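PDB 2JJN: erythromycin C-12 hydroxylase, which hydroxylates the macrolactone ring of erythromycin D at C-12, using a heme b cofactor, O2 and NADPH, to give erythromycin C. Local coordinates for residues 47-51 / 175-179. The protein carries 2 engineered substitutions. Residues are numbered along the deposited sequence; the frame is centred on the assembly and turned at random. Where two conformers were deposited one is given.
Sequences RYGVW and DDPTD
Two loops meet near the surface of this cytochrome P450. Residues 47-50 form the turn between strands 43-45 and 51-53, tied by Asp46 OD1, which accepts from the backbone N of both Tyr48 and Val50; Gly49, at phi/psi 76/21, turns the chain between them. The CA atoms come closest between Tyr48 and Asp176, 6.2 Å apart. Asp175 lies at the exposed margin, its O 3.5 Å from Tyr48 CE1 and its CB 3.6 Å from Tyr48 OH. That hydroxyl is held by Glu20 and by Arg47 NH2, 3.1 Å from Tyr48 OH. Asp176 (-117/100) sets its CB over the face of the Tyr48 ring (chi1 m), a CH-pi contact of 3.7 Å to the centroid, 19° off the normal. With chi1 t, its OD1 closes an Asx turn by accepting from Thr178 N (2.9 Å) and also takes Thr178 OG1 (2.6 Å), while OD2 accepts from a water, 2.9 Å away, that also donates to Tyr48 O at 2.8 Å. This water links segments that share no direct hydrogen bond. Pro177, near substrate-binding Gln292, offers CD to Val50 CG2 at 4.0 Å; Thr178 CG2 stands 4.4 Å from Val50 CG2. Asp179 N bonds Asp176 O (3.1 Å) in a type I turn 176-179, with Pro177 at -72/-4 and Thr178 at -93/-5; Asp179 OD2 N-caps helix 180-206 at Ala181 N. By P450 helix order 175-179 is probably the F-G loop, packed here against the beta-domain hairpin, consistent with the closed enzyme; Met311 of strand 311-315 touches Val50 and Pro177, below helices 165-171 and 180-206.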
# COMPACT_ATOMS: atom_id res chain seq x y z
N ARG A 47 -10.79 19.60 12.18
CA ARG A 47 -12.05 20.37 12.08
C ARG A 47 -13.24 19.51 11.69
O ARG A 47 -14.41 19.98 11.76
CB ARG A 47 -11.88 21.53 11.09
CG ARG A 47 -11.73 21.11 9.65
CD ARG A 47 -11.76 22.41 8.79
NE ARG A 47 -12.20 22.17 7.43
CZ ARG A 47 -13.23 22.77 6.83
NH1 ARG A 47 -13.97 23.68 7.47
NH2 ARG A 47 -13.51 22.48 5.57
N TYR A 48 -12.97 18.29 11.22
CA TYR A 48 -14.06 17.38 10.86
C TYR A 48 -14.38 16.45 12.02
O TYR A 48 -15.21 15.57 11.88
CB TYR A 48 -13.66 16.55 9.65
CG TYR A 48 -13.26 17.38 8.45
CD1 TYR A 48 -11.95 17.44 8.05
CD2 TYR A 48 -14.21 18.15 7.77
CE1 TYR A 48 -11.56 18.23 6.96
CE2 TYR A 48 -13.84 18.94 6.70
CZ TYR A 48 -12.51 18.96 6.30
OH TYR A 48 -12.11 19.75 5.25
N GLY A 49 -13.70 16.64 13.16
CA GLY A 49 -13.93 15.74 14.32
C GLY A 49 -13.25 14.39 14.15
O GLY A 49 -13.61 13.42 14.83
N VAL A 50 -12.25 14.35 13.27
CA VAL A 50 -11.43 13.15 13.05
C VAL A 50 -10.16 13.31 13.88
O VAL A 50 -9.57 14.38 13.91
CB VAL A 50 -11.06 13.00 11.56
CG1 VAL A 50 -10.14 11.81 11.39
CG2 VAL A 50 -12.32 12.78 10.75
N TRP A 51 -9.76 12.24 14.55
CA TRP A 51 -8.63 12.31 15.46
C TRP A 51 -7.42 11.71 14.78
O TRP A 51 -7.54 10.95 13.76
CB TRP A 51 -8.96 11.50 16.72
CG TRP A 51 -10.02 12.20 17.54
CD1 TRP A 51 -11.37 12.27 17.28
CD2 TRP A 51 -9.80 12.98 18.71
NE1 TRP A 51 -12.00 13.03 18.24
CE2 TRP A 51 -11.07 13.47 19.14
CE3 TRP A 51 -8.64 13.32 19.46
CZ2 TRP A 51 -11.23 14.26 20.28
CZ3 TRP A 51 -8.81 14.09 20.62
CH2 TRP A 51 -10.09 14.54 21.02
N ASP A 175 -10.86 14.83 2.00
CA ASP A 175 -10.59 15.66 3.21
C ASP A 175 -11.22 15.15 4.51
O ASP A 175 -10.58 15.13 5.59
CB ASP A 175 -11.15 17.08 3.01
CG ASP A 175 -10.97 17.60 1.59
OD1 ASP A 175 -9.94 17.31 0.96
OD2 ASP A 175 -11.89 18.32 1.10
N ASP A 176 -12.51 14.82 4.40
CA ASP A 176 -13.34 14.34 5.51
C ASP A 176 -13.81 12.93 5.23
O ASP A 176 -14.77 12.73 4.49
CB ASP A 176 -14.56 15.25 5.76
CG ASP A 176 -15.45 14.74 6.89
OD1 ASP A 176 -15.15 13.73 7.54
OD2 ASP A 176 -16.48 15.37 7.14
N PRO A 177 -13.14 11.95 5.83
CA PRO A 177 -13.40 10.56 5.53
C PRO A 177 -14.74 10.08 6.08
O PRO A 177 -15.13 8.95 5.83
CB PRO A 177 -12.20 9.84 6.16
CG PRO A 177 -11.81 10.75 7.30
CD PRO A 177 -12.04 12.12 6.82
N THR A 178 -15.45 10.93 6.83
CA THR A 178 -16.79 10.54 7.32
C THR A 178 -17.93 10.98 6.39
O THR A 178 -19.10 10.68 6.67
CB THR A 178 -17.08 11.12 8.73
OG1 THR A 178 -17.11 12.55 8.68
CG2 THR A 178 -16.00 10.68 9.71
N ASP A 179 -17.60 11.72 5.34
CA ASP A 179 -18.60 12.29 4.42
C ASP A 179 -19.25 11.20 3.58
O ASP A 179 -18.56 10.43 2.91
CB ASP A 179 -17.94 13.37 3.54
CG ASP A 179 -18.86 13.90 2.42
OD1 ASP A 179 -18.32 14.39 1.42
OD2 ASP A 179 -20.08 13.84 2.52
O HOH W 1 -17.29 15.37 9.97